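PDB 3FZ0: nucleoside hydrolase, putative, which belongs to the nucleoside hydrolase family and binds a calcium ion, with a central mixed beta sheet flanked by helices in a four-chain assembly. Local coordinates for residues E51-G54 with K55-L59; M177-F181 with N182-D186; Q204-N207 with W208-V212; S214-T217 with W218-D222; C279-P282 with D283-A286. The protein carries 2 engineered substitutions. One frame throughout, in Å; residues are numbered along the deposited sequence.

Contact 1 (E51-G54 with K55-L59); sequences ENIG and KLLDL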
loop_
_atom_site.group_PDB
_atom_site.type_symbol
_atom_site.label_atom_id
_atom_site.label_comp_id
_atom_site.label_asym_id
_atom_site.label_seq_id
_atom_site.Cartn_x
_atom_site.Cartn_y
_atom_site.Cartn_z
ATOM N N GLU B 51 -19.376 30.767 -6.143
ATOM C CA GLU B 51 -20.299 31.391 -7.089
ATOM C C GLU B 51 -21.631 30.648 -7.158
ATOM O O GLU B 51 -22.710 31.275 -7.216
ATOM C CB GLU B 51 -19.676 31.485 -8.474
ATOM C CG GLU B 51 -18.432 32.390 -8.538
ATOM C CD GLU B 51 -18.707 33.865 -8.174
ATOM O OE1 GLU B 51 -19.715 34.431 -8.646
ATOM O OE2 GLU B 51 -17.908 34.477 -7.432
ATOM N N ASN B 52 -21.558 29.309 -7.115
ATOM C CA ASN B 52 -22.777 28.467 -7.116
ATOM C C ASN B 52 -23.649 28.692 -5.878
ATOM O O ASN B 52 -24.848 28.973 -6.023
ATOM C CB ASN B 52 -22.442 26.984 -7.299
ATOM C CG ASN B 52 -21.729 26.699 -8.589
ATOM O OD1 ASN B 52 -21.591 27.579 -9.460
ATOM N ND2 ASN B 52 -21.284 25.454 -8.744
ATOM N N ILE B 53 -23.054 28.609 -4.682
ATOM C CA ILE B 53 -23.774 28.886 -3.439
ATOM C C ILE B 53 -24.409 30.286 -3.476
ATOM O O ILE B 53 -25.580 30.444 -3.130
ATOM C CB ILE B 53 -22.880 28.714 -2.152
ATOM C CG1 ILE B 53 -22.451 27.259 -1.933
ATOM C CG2 ILE B 53 -23.624 29.189 -0.896
ATOM C CD1 ILE B 53 -23.559 26.211 -2.137
ATOM N N GLY B 54 -23.667 31.278 -3.955
ATOM C CA GLY B 54 -24.160 32.629 -4.078
ATOM C C GLY B 54 -25.371 32.720 -4.959
ATOM O O GLY B 54 -26.326 33.435 -4.614
ATOM N N LYS B 55 -25.358 32.013 -6.096
ATOM C CA LYS B 55 -26.529 31.986 -7.007
ATOM C C LYS B 55 -27.701 31.273 -6.356
ATOM O O LYS B 55 -28.841 31.730 -6.488
ATOM C CB LYS B 55 -26.195 31.348 -8.362
ATOM C CG LYS B 55 -25.153 32.135 -9.173
ATOM C CD LYS B 55 -24.565 31.317 -10.302
ATOM C CE LYS B 55 -23.660 32.175 -11.145
ATOM N NZ LYS B 55 -23.279 31.527 -12.408
ATOM N N LEU B 56 -27.429 30.174 -5.635
ATOM C CA LEU B 56 -28.503 29.483 -4.906
ATOM C C LEU B 56 -29.129 30.346 -3.785
ATOM O O LEU B 56 -30.343 30.381 -3.644
ATOM C CB LEU B 56 -28.001 28.153 -4.347
ATOM C CG LEU B 56 -28.955 27.338 -3.454
ATOM C CD1 LEU B 56 -30.207 26.897 -4.221
ATOM C CD2 LEU B 56 -28.182 26.107 -2.921
ATOM N N LEU B 57 -28.313 31.071 -3.013
ATOM C CA LEU B 57 -28.866 31.928 -1.965
ATOM C C LEU B 57 -29.580 33.194 -2.493
ATOM O O LEU B 57 -30.512 33.693 -1.841
ATOM C CB LEU B 57 -27.808 32.284 -0.922
ATOM C CG LEU B 57 -27.118 31.100 -0.235
ATOM C CD1 LEU B 57 -26.028 31.571 0.712
ATOM C CD2 LEU B 57 -28.096 30.142 0.463
ATOM N N ASP B 58 -29.149 33.723 -3.645
ATOM C CA ASP B 58 -29.922 34.762 -4.354
ATOM C C ASP B 58 -31.368 34.330 -4.556
ATOM O O ASP B 58 -32.291 35.074 -4.225
ATOM C CB ASP B 58 -29.310 35.072 -5.729
ATOM C CG ASP B 58 -28.050 35.907 -5.639
ATOM O OD1 ASP B 58 -27.820 36.571 -4.585
ATOM O OD2 ASP B 58 -27.305 35.931 -6.640
ATOM N N LEU B 59 -31.547 33.113 -5.076
ATOM C CA LEU B 59 -32.861 32.549 -5.315
ATOM C C LEU B 59 -33.766 32.688 -4.079
ATOM O O LEU B 59 -34.902 33.097 -4.188
ATOM C CB LEU B 59 -32.721 31.098 -5.753
ATOM C CG LEU B 59 -33.961 30.407 -6.329
ATOM C CD1 LEU B 59 -34.406 31.102 -7.647
ATOM C CD2 LEU B 59 -33.717 28.927 -6.554
#
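I53 holds CG1 opposite its carbonyl carbon (chi1 -66°), which sends CG2 along the helix toward L57; L57 places CG in the same manner (chi1 -57°) and turns CD1 to meet that methyl. The two residues stand one turn apart on helix 46-60, the helical crossover of a beta-alpha-beta unit between strands 32-39 and 66-68. Their side chains run side by side in the same direction, with I53 CG2 3.7 Å from L57 CD1. Both rest on I37 of strand 32-39, while L56 faces I23 of helix 17-27 and F245 of helix 241-249, so this side of the helix is built into the apolar interior.

The i to i+4 backbone bonds set the spacing. L57 N donates to I53 O at 2.8 Å and L56 N to N52 O at 2.9 Å, both nearly in line with the carbonyl. K55 N reaches E51 O at 3.0 Å from a more tilted direction, and K55 CG passes 3.2 Å from the same E51 O before the chain extends outward. The charged ends stay apart, E51 OE1 lying 5.9 Å from K55 NZ, so any attraction between them acts without contact. On D58 the carboxylate is engaged elsewhere, its OD1 in a salt bridge with R101. One residue beyond L57, D58 N donates to G54 O at 3.0 Å.

Contact 2 (M177-F181 with N182-D186); sequences MAAEF and NSHCD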
loop_
_atom_site.group_PDB
_atom_site.type_symbol
_atom_site.label_atom_id
_atom_site.label_comp_id
_atom_site.label_asym_id
_atom_site.label_seq_id
_atom_site.Cartn_x
_atom_site.Cartn_y
_atom_site.Cartn_z
ATOM N N MET B 177 -12.745 1.297 -9.143
ATOM C CA MET B 177 -13.575 0.078 -9.051
ATOM C C MET B 177 -14.237 -0.121 -7.667
ATOM O O MET B 177 -15.291 -0.749 -7.577
ATOM C CB MET B 177 -12.796 -1.182 -9.458
ATOM C CG MET B 177 -12.394 -1.207 -10.925
ATOM S SD MET B 177 -11.096 -2.415 -11.318
ATOM C CE MET B 177 -12.068 -3.859 -11.490
ATOM N N ALA B 178 -13.629 0.415 -6.603
ATOM C CA ALA B 178 -14.088 0.111 -5.260
ATOM C C ALA B 178 -14.639 1.313 -4.498
ATOM O O ALA B 178 -15.457 1.144 -3.570
ATOM C CB ALA B 178 -12.992 -0.497 -4.489
ATOM N N ALA B 179 -14.191 2.518 -4.884
ATOM C CA ALA B 179 -14.403 3.715 -4.047
ATOM C C ALA B 179 -15.357 4.709 -4.678
ATOM O O ALA B 179 -15.277 4.967 -5.889
ATOM C CB ALA B 179 -13.050 4.416 -3.703
ATOM N N GLU B 180 -16.232 5.267 -3.829
ATOM C CA GLU B 180 -17.127 6.361 -4.181
ATOM C C GLU B 180 -16.326 7.689 -4.280
ATOM O O GLU B 180 -15.363 7.920 -3.529
ATOM C CB GLU B 180 -18.247 6.416 -3.119
ATOM C CG GLU B 180 -19.306 7.536 -3.222
ATOM C CD GLU B 180 -18.788 8.865 -2.752
ATOM O OE1 GLU B 180 -18.043 8.910 -1.760
ATOM O OE2 GLU B 180 -19.101 9.876 -3.388
ATOM N N PHE B 181 -16.738 8.571 -5.185
ATOM C CA PHE B 181 -16.090 9.891 -5.383
ATOM C C PHE B 181 -15.582 10.663 -4.140
ATOM O O PHE B 181 -14.401 10.980 -4.061
ATOM C CB PHE B 181 -16.980 10.812 -6.243
ATOM C CG PHE B 181 -16.330 12.127 -6.596
ATOM C CD1 PHE B 181 -15.347 12.190 -7.583
ATOM C CD2 PHE B 181 -16.694 13.305 -5.928
ATOM C CE1 PHE B 181 -14.721 13.410 -7.905
ATOM C CE2 PHE B 181 -16.078 14.540 -6.246
ATOM C CZ PHE B 181 -15.093 14.592 -7.243
ATOM N N ASN B 182 -16.467 11.003 -3.211
ATOM C CA ASN B 182 -16.084 11.867 -2.082
ATOM C C ASN B 182 -15.023 11.171 -1.228
ATOM O O ASN B 182 -14.044 11.787 -0.792
ATOM C CB ASN B 182 -17.302 12.222 -1.191
ATOM C CG ASN B 182 -18.303 13.154 -1.866
ATOM O OD1 ASN B 182 -17.943 13.920 -2.743
ATOM N ND2 ASN B 182 -19.565 13.112 -1.411
ATOM N N SER B 183 -15.234 9.884 -0.973
ATOM C CA SER B 183 -14.285 9.066 -0.238
ATOM C C SER B 183 -12.940 9.041 -0.965
ATOM O O SER B 183 -11.899 9.351 -0.357
ATOM C CB SER B 183 -14.829 7.640 -0.061
ATOM O OG SER B 183 -14.061 6.898 0.889
ATOM N N HIS B 184 -12.966 8.682 -2.252
ATOM C CA HIS B 184 -11.761 8.626 -3.071
ATOM C C HIS B 184 -11.050 9.987 -3.123
ATOM O O HIS B 184 -9.850 10.039 -3.134
ATOM C CB HIS B 184 -12.091 8.124 -4.487
ATOM C CG HIS B 184 -10.890 7.773 -5.304
ATOM N ND1 HIS B 184 -10.930 7.678 -6.677
ATOM C CD2 HIS B 184 -9.614 7.491 -4.947
ATOM C CE1 HIS B 184 -9.733 7.355 -7.134
ATOM N NE2 HIS B 184 -8.915 7.228 -6.103
ATOM N N CYS B 185 -11.808 11.073 -3.122
ATOM C CA CYS B 185 -11.253 12.434 -3.177
ATOM C C CYS B 185 -10.361 12.689 -2.007
ATOM O O CYS B 185 -9.316 13.321 -2.135
ATOM C CB CYS B 185 -12.362 13.480 -3.179
ATOM S SG CYS B 185 -13.004 13.835 -4.825
ATOM N N ASP B 186 -10.761 12.189 -0.847
ATOM C CA ASP B 186 -9.949 12.432 0.324
ATOM C C ASP B 186 -10.116 11.315 1.311
ATOM O O ASP B 186 -10.915 11.434 2.248
ATOM C CB ASP B 186 -10.282 13.798 0.960
ATOM C CG ASP B 186 -9.206 14.260 1.864
ATOM O OD1 ASP B 186 -8.484 13.369 2.324
ATOM O OD2 ASP B 186 -9.054 15.487 2.116
#
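The N-terminal cap of helix 181-185 is formed by E180, whose side chain turns back onto the first turn and takes hydrogen bonds from the backbone N-H groups of N182 and S183. The chain leaves with CG opposite the backbone N (chi1 177°) and then bends at chi2 (-77°), which carries the carboxylate alongside the helix start. OE1 of E180 is met by S183 N at 3.1 Å on its syn side, though well out of the carboxylate plane. OE2 of E180 receives N182 N at 2.9 Å from above that plane. Behind the cap, H184 N donates almost straight to E180 O at 2.8 Å, and C185 N reaches F181 O at the same length.

On the next turn C185 puts its sulfur over one face of the F181 ring: SG lies 3.5 Å from the ring centroid, displaced toward the rim, and CZ of F181 is its nearest ring atom at 3.3 Å. N182 OD1 sits at the ring edge, 3.5 Å from F181 CD2, while N182 ND2 is held by M165 O. Ahead of the cap, A179 CB packs on H184 CB at 3.9 Å.

E180 has further partners, G167 N at OE1 and a bound bis-tris molecule, probably from the crystallisation liquor, at OE2. With backbone donors on both oxygens, the carboxylate is fixed in rotation and tied to the helix start, and the bond from OE2 to the bis-tris is consistent with its lying at the wall of a pocket.

Contact 3 (Q204-N207 with W208-V212); sequences QLVN and WEVTV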
loop_
_atom_site.group_PDB
_atom_site.type_symbol
_atom_site.label_atom_id
_atom_site.label_comp_id
_atom_site.label_asym_id
_atom_site.label_seq_id
_atom_site.Cartn_x
_atom_site.Cartn_y
_atom_site.Cartn_z
ATOM N N GLN B 204 -23.242 8.714 10.629
ATOM C CA GLN B 204 -24.199 8.088 9.701
ATOM C C GLN B 204 -23.646 8.124 8.285
ATOM O O GLN B 204 -23.403 9.208 7.721
ATOM C CB GLN B 204 -25.552 8.798 9.736
ATOM C CG GLN B 204 -26.103 9.000 11.147
ATOM C CD GLN B 204 -26.455 7.706 11.830
ATOM O OE1 GLN B 204 -27.318 6.972 11.353
ATOM N NE2 GLN B 204 -25.777 7.399 12.950
ATOM N N LEU B 205 -23.433 6.945 7.709
ATOM C CA LEU B 205 -22.807 6.852 6.390
ATOM C C LEU B 205 -23.864 6.722 5.305
ATOM O O LEU B 205 -24.387 5.629 5.044
ATOM C CB LEU B 205 -21.802 5.688 6.338
ATOM C CG LEU B 205 -20.924 5.530 5.089
ATOM C CD1 LEU B 205 -19.649 6.424 5.032
ATOM C CD2 LEU B 205 -20.550 4.031 4.899
ATOM N N VAL B 206 -24.192 7.832 4.663
ATOM C CA VAL B 206 -25.118 7.780 3.540
ATOM C C VAL B 206 -24.305 7.481 2.268
ATOM O O VAL B 206 -23.711 8.379 1.631
ATOM C CB VAL B 206 -25.976 9.031 3.478
ATOM C CG1 VAL B 206 -27.039 8.929 2.342
ATOM C CG2 VAL B 206 -26.634 9.268 4.881
ATOM N N ASN B 207 -24.263 6.191 1.940
ATOM C CA ASN B 207 -23.370 5.672 0.916
ATOM C C ASN B 207 -24.046 5.656 -0.435
ATOM O O ASN B 207 -25.272 5.810 -0.540
ATOM C CB ASN B 207 -22.903 4.253 1.275
ATOM C CG ASN B 207 -24.050 3.355 1.667
ATOM O OD1 ASN B 207 -24.715 2.760 0.821
ATOM N ND2 ASN B 207 -24.329 3.294 2.962
ATOM N N TRP B 208 -23.235 5.415 -1.459
ATOM C CA TRP B 208 -23.685 5.396 -2.843
ATOM C C TRP B 208 -24.889 4.469 -3.106
ATOM O O TRP B 208 -25.909 4.921 -3.662
ATOM C CB TRP B 208 -22.500 5.041 -3.750
ATOM C CG TRP B 208 -22.831 4.786 -5.201
ATOM C CD1 TRP B 208 -22.661 3.607 -5.873
ATOM C CD2 TRP B 208 -23.343 5.723 -6.154
ATOM N NE1 TRP B 208 -23.022 3.755 -7.163
ATOM C CE2 TRP B 208 -23.449 5.038 -7.383
ATOM C CE3 TRP B 208 -23.741 7.069 -6.091
ATOM C CZ2 TRP B 208 -23.964 5.652 -8.568
ATOM C CZ3 TRP B 208 -24.235 7.694 -7.272
ATOM C CH2 TRP B 208 -24.346 6.979 -8.485
ATOM N N GLU B 209 -24.785 3.203 -2.710
ATOM C CA GLU B 209 -25.816 2.202 -3.044
ATOM C C GLU B 209 -27.159 2.512 -2.403
ATOM O O GLU B 209 -28.182 2.372 -3.022
ATOM C CB GLU B 209 -25.381 0.772 -2.695
ATOM C CG GLU B 209 -24.154 0.275 -3.490
ATOM C CD GLU B 209 -22.809 0.599 -2.818
ATOM O OE1 GLU B 209 -22.762 1.546 -2.012
ATOM O OE2 GLU B 209 -21.794 -0.092 -3.090
ATOM N N VAL B 210 -27.173 3.006 -1.182
ATOM C CA VAL B 210 -28.455 3.365 -0.608
ATOM C C VAL B 210 -29.074 4.565 -1.329
ATOM O O VAL B 210 -30.302 4.654 -1.401
ATOM C CB VAL B 210 -28.394 3.557 0.931
ATOM C CG1 VAL B 210 -27.755 4.891 1.307
ATOM C CG2 VAL B 210 -29.772 3.435 1.501
ATOM N N THR B 211 -28.259 5.456 -1.889
ATOM C CA THR B 211 -28.831 6.586 -2.655
ATOM C C THR B 211 -29.303 6.129 -4.031
ATOM O O THR B 211 -30.341 6.579 -4.511
ATOM C CB THR B 211 -27.928 7.837 -2.702
ATOM O OG1 THR B 211 -26.795 7.580 -3.535
ATOM C CG2 THR B 211 -27.458 8.239 -1.263
ATOM N N VAL B 212 -28.581 5.197 -4.652
ATOM C CA VAL B 212 -29.041 4.622 -5.905
ATOM C C VAL B 212 -30.432 3.964 -5.721
ATOM O O VAL B 212 -31.288 3.983 -6.642
ATOM C CB VAL B 212 -28.029 3.588 -6.453
ATOM C CG1 VAL B 212 -28.621 2.800 -7.691
ATOM C CG2 VAL B 212 -26.723 4.284 -6.811
#
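N207 caps helix 208-212 through its amide oxygen: V210 N donates to N207 OD1 at 3.2 Å, from above the amide plane. The backbone oxygen is used too, T211 N meeting N207 O at 3.3 Å in the carbonyl plane. CG of N207 lies between its own N and carbonyl carbon (chi1 49°), which brings OD1 to the first-turn N-H of V210. Further partners are S169 OG at OD1 and I340 O of strand 337-343 at ND2, with a weak bond from ND2 to L205 O. One turn on, T211 OG1 donates to W208 O at 2.8 Å, an oxygen that also accepts from V212 N.

Outside these polar contacts, V206 CG1 meets T211 CG2 at 3.7 Å, the two side chains crossing at about a right angle, and V210 CG1 rests 3.7 Å from N207 OD1. V212 CG2 covers the centre of one face of the W208 ring, whose NE1 is bonded to Y322 OH of the second subunit.

A single asparagine therefore supplies both the side-chain acceptor for the helix start and a donor to a neighbouring strand, fixing the end of strand 203-206 and the onset of the helix together.

Contact 4 (S214-T217 with W218-D222); sequences SPMT and WGFYD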
loop_
_atom_site.group_PDB
_atom_site.type_symbol
_atom_site.label_atom_id
_atom_site.label_comp_id
_atom_site.label_asym_id
_atom_site.label_seq_id
_atom_site.Cartn_x
_atom_site.Cartn_y
_atom_site.Cartn_z
ATOM N N SER B 214 -32.732 4.921 -3.721
ATOM C CA SER B 214 -33.764 5.933 -3.448
ATOM C C SER B 214 -33.649 7.117 -4.428
ATOM O O SER B 214 -33.287 8.227 -4.032
ATOM C CB SER B 214 -33.642 6.431 -2.007
ATOM O OG SER B 214 -34.694 7.300 -1.723
ATOM N N PRO B 215 -33.928 6.868 -5.715
ATOM C CA PRO B 215 -33.758 7.916 -6.718
ATOM C C PRO B 215 -35.063 8.617 -7.018
ATOM O O PRO B 215 -36.122 8.257 -6.493
ATOM C CB PRO B 215 -33.365 7.113 -7.957
ATOM C CG PRO B 215 -34.088 5.773 -7.791
ATOM C CD PRO B 215 -34.398 5.600 -6.321
ATOM N N MET B 216 -35.031 9.582 -7.920
ATOM C CA MET B 216 -36.299 10.003 -8.506
ATOM C C MET B 216 -36.379 9.463 -9.931
ATOM O O MET B 216 -35.350 9.259 -10.593
ATOM C CB MET B 216 -36.502 11.508 -8.441
ATOM C CG MET B 216 -35.536 12.273 -9.255
ATOM S SD MET B 216 -35.826 14.038 -9.143
ATOM C CE MET B 216 -34.282 14.619 -9.909
ATOM N N THR B 217 -37.589 9.182 -10.367
ATOM C CA THR B 217 -37.862 8.879 -11.757
ATOM C C THR B 217 -37.783 10.166 -12.603
ATOM O O THR B 217 -38.106 11.265 -12.115
ATOM C CB THR B 217 -39.286 8.275 -11.843
ATOM O OG1 THR B 217 -39.269 6.937 -11.320
ATOM C CG2 THR B 217 -39.770 8.236 -13.237
ATOM N N TRP B 218 -37.369 10.042 -13.861
ATOM C CA TRP B 218 -37.465 11.157 -14.792
ATOM C C TRP B 218 -38.902 11.653 -14.936
ATOM O O TRP B 218 -39.124 12.859 -15.064
ATOM C CB TRP B 218 -36.809 10.846 -16.146
ATOM C CG TRP B 218 -35.300 10.820 -16.033
ATOM C CD1 TRP B 218 -34.486 9.726 -16.174
ATOM C CD2 TRP B 218 -34.432 11.924 -15.709
ATOM N NE1 TRP B 218 -33.181 10.079 -15.965
ATOM C CE2 TRP B 218 -33.109 11.417 -15.688
ATOM C CE3 TRP B 218 -34.645 13.285 -15.450
ATOM C CZ2 TRP B 218 -31.992 12.218 -15.404
ATOM C CZ3 TRP B 218 -33.527 14.104 -15.172
ATOM C CH2 TRP B 218 -32.215 13.557 -15.148
ATOM N N GLY B 219 -39.874 10.731 -14.903
ATOM C CA GLY B 219 -41.324 11.060 -14.906
ATOM C C GLY B 219 -41.707 11.928 -13.702
ATOM O O GLY B 219 -42.406 12.939 -13.848
ATOM N N PHE B 220 -41.219 11.564 -12.520
ATOM C CA PHE B 220 -41.441 12.363 -11.327
ATOM C C PHE B 220 -40.812 13.749 -11.534
ATOM O O PHE B 220 -41.487 14.776 -11.322
ATOM C CB PHE B 220 -40.856 11.674 -10.088
ATOM C CG PHE B 220 -40.960 12.490 -8.833
ATOM C CD1 PHE B 220 -42.102 12.399 -8.028
ATOM C CD2 PHE B 220 -39.922 13.343 -8.443
ATOM C CE1 PHE B 220 -42.202 13.152 -6.853
ATOM C CE2 PHE B 220 -40.014 14.111 -7.268
ATOM C CZ PHE B 220 -41.136 14.011 -6.467
ATOM N N TYR B 221 -39.539 13.762 -11.956
ATOM C CA TYR B 221 -38.830 15.001 -12.268
ATOM C C TYR B 221 -39.654 15.924 -13.169
ATOM O O TYR B 221 -39.770 17.117 -12.905
ATOM C CB TYR B 221 -37.477 14.716 -12.930
ATOM C CG TYR B 221 -36.740 15.974 -13.300
ATOM C CD1 TYR B 221 -36.080 16.739 -12.322
ATOM C CD2 TYR B 221 -36.685 16.408 -14.631
ATOM C CE1 TYR B 221 -35.386 17.899 -12.669
ATOM C CE2 TYR B 221 -35.999 17.551 -14.982
ATOM C CZ TYR B 221 -35.345 18.297 -13.998
ATOM O OH TYR B 221 -34.644 19.455 -14.336
ATOM N N ASP B 222 -40.227 15.361 -14.226
ATOM C CA ASP B 222 -40.996 16.156 -15.172
ATOM C C ASP B 222 -42.122 16.892 -14.443
ATOM O O ASP B 222 -42.388 18.050 -14.753
ATOM C CB ASP B 222 -41.525 15.300 -16.331
ATOM C CG ASP B 222 -40.450 14.987 -17.372
ATOM O OD1 ASP B 222 -39.325 15.508 -17.249
ATOM O OD2 ASP B 222 -40.725 14.223 -18.329
#
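M216 and Y221 form the dense side of a strand-to-helix turn, where strand 216-217, half of a two-stranded antiparallel sheet with strand 278-279, runs directly into helix 218-224. M216 carries CG between its backbone N and carbonyl carbon (chi1 65°) and then extends fully, which takes CE to 3.7 Å from Y221 CD1. On the way, M216 CB touches F220 CD2 at 3.9 Å. The sulfur lies at the edges of both rings, SD being 5.5 Å from the F220 centroid and equally far from that of Y221, two Met-aromatic contacts made without covering a face. W218 adds to this side with CZ3 placed over one face of the Y221 ring, 3.9 Å above its plane. L352 of helix 345-356 and C279 pack against M216 as well, so the M216 side chain is buried among several elements.

The other side is more open to solvent and lacks a side-chain cap. T217 occupies the N-cap position but its side chain makes no capping bond: its methyl, not its hydroxyl, faces the helix start, and CG2 sits tightly against the backbone, 3.0 Å from G219 N. G219 is exposed to solvent and T217 partly so, and here the backbone carries the turn. The hydrogen bond across it is Y221 N to T217 O at 2.9 Å, with an N-H...O angle of 175°.

Contact 5 (C279-P282 with D283-A286); sequences CVVP and DAVA. With CA (calcium ion), chain G.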
loop_
_atom_site.group_PDB
_atom_site.type_symbol
_atom_site.label_atom_id
_atom_site.label_comp_id
_atom_site.label_asym_id
_atom_site.label_seq_id
_atom_site.Cartn_x
_atom_site.Cartn_y
_atom_site.Cartn_z
ATOM N N CYS B 279 -33.050 8.951 -11.871
ATOM C CA CYS B 279 -32.065 9.961 -11.598
ATOM C C CYS B 279 -31.689 9.916 -10.109
ATOM O O CYS B 279 -32.540 10.125 -9.238
ATOM C CB CYS B 279 -32.638 11.328 -11.963
ATOM S SG CYS B 279 -31.430 12.650 -11.727
ATOM N N VAL B 280 -30.416 9.642 -9.826
ATOM C CA VAL B 280 -29.916 9.497 -8.464
ATOM C C VAL B 280 -29.478 10.858 -7.958
ATOM O O VAL B 280 -28.733 11.537 -8.636
ATOM C CB VAL B 280 -28.715 8.545 -8.426
ATOM C CG1 VAL B 280 -28.277 8.257 -6.991
ATOM C CG2 VAL B 280 -29.052 7.242 -9.141
ATOM N N VAL B 281 -29.952 11.254 -6.773
ATOM C CA VAL B 281 -29.628 12.559 -6.180
ATOM C C VAL B 281 -28.982 12.391 -4.786
ATOM O O VAL B 281 -29.571 12.735 -3.782
ATOM C CB VAL B 281 -30.899 13.468 -6.107
ATOM C CG1 VAL B 281 -30.513 14.899 -5.805
ATOM C CG2 VAL B 281 -31.656 13.426 -7.413
ATOM N N PRO B 282 -27.755 11.862 -4.724
ATOM C CA PRO B 282 -27.179 11.392 -3.446
ATOM C C PRO B 282 -27.184 12.375 -2.297
ATOM O O PRO B 282 -27.607 12.002 -1.179
ATOM C CB PRO B 282 -25.756 10.977 -3.821
ATOM C CG PRO B 282 -25.899 10.539 -5.263
ATOM C CD PRO B 282 -26.832 11.610 -5.848
ATOM N N ASP B 283 -26.707 13.604 -2.519
ATOM C CA ASP B 283 -26.644 14.574 -1.395
ATOM C C ASP B 283 -28.003 14.885 -0.782
ATOM O O ASP B 283 -28.087 15.143 0.412
ATOM C CB ASP B 283 -25.962 15.860 -1.825
ATOM C CG ASP B 283 -24.505 15.652 -2.149
ATOM O OD1 ASP B 283 -23.901 14.705 -1.616
ATOM O OD2 ASP B 283 -23.946 16.437 -2.944
ATOM N N ALA B 284 -29.068 14.845 -1.581
ATOM C CA ALA B 284 -30.409 15.128 -1.057
ATOM C C ALA B 284 -30.836 14.027 -0.109
ATOM O O ALA B 284 -31.509 14.291 0.899
ATOM C CB ALA B 284 -31.435 15.307 -2.185
ATOM N N VAL B 285 -30.427 12.793 -0.412
ATOM C CA VAL B 285 -30.754 11.656 0.444
ATOM C C VAL B 285 -30.066 11.815 1.819
ATOM O O VAL B 285 -30.647 11.546 2.884
ATOM C CB VAL B 285 -30.424 10.284 -0.263
ATOM C CG1 VAL B 285 -30.737 9.076 0.630
ATOM C CG2 VAL B 285 -31.191 10.132 -1.559
ATOM N N ALA B 286 -28.827 12.283 1.806
ATOM C CA ALA B 286 -28.083 12.480 3.038
ATOM C C ALA B 286 -28.749 13.566 3.903
ATOM O O ALA B 286 -28.964 13.359 5.106
ATOM C CB ALA B 286 -26.616 12.839 2.725
HETATM CA CA CA G . -21.575 16.810 -3.377
HETATM O O HOH W 1 -21.696 14.549 -2.996
HETATM O O HOH W 2 -19.277 15.708 -4.266
HETATM O O HOH W 3 -22.236 16.043 -5.606
#
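D283 follows P282 at the start of helix 282-291 and presents its carboxylate to the calcium ion. Its CG stands opposite the carbonyl carbon (chi1 -66°), and a small chi2 of -26° sets the two oxygens to different tasks. OD2 of D283 binds the calcium at 2.4 Å, whereas OD1 of D283 accepts a hydrogen bond of 2.6 Å from water 1, itself a ligand of the metal. The carboxylate is thus held at both ends, directly and through water, and its rotation is fixed. D14, D19 and L134 belong to the same site, and with three waters the ion has eight ligand atoms in all.

The helix start beneath it is less tightly bonded. V281 is the N-cap residue, and its O takes weak hydrogen bonds from A284 N and from V285 N. P282 has no N-H to give; its O accepts from A286 N at 3.2 Å, in the carbonyl plane. V281 has CG1 anti to its backbone N (chi1 -167°), which lays that methyl 3.8 Å from A284 CB. V285 also keeps CG1 opposite N, leaving CG2 3.8 Å from V281 O. D283 N donates to D18 OD2, a second-shell link consistent with positioning the metal ligand through its backbone.

Around this turn, helix 17-27 covers V281 and A284 through D18 and I21, helix 208-212 packs W208 and T211 against P282, M165 of strand 162-165 touches D283 and A286, and F348 of helix 345-356 closes over A284 and V285.

All five contacts are local and follow one another along the chain, without nesting or crossing; each fixes a helical turn or a helix start, and none closes a long loop. Contact 1, on helix 46-60, stands apart, touching none of the others. Contact 2 caps the helix after the loop that follows strand 162-165 and meets contact 3 where E180 CG packs on W208 CB. Contact 3 leads on from the central sheet and adjoins contact 4 in sequence. Contact 5 gathers both: T211 and V206 pack on helix 282-291, and C279 pairs with M216 across the small sheet through a probable hydrogen bond between C279 N and M216 O.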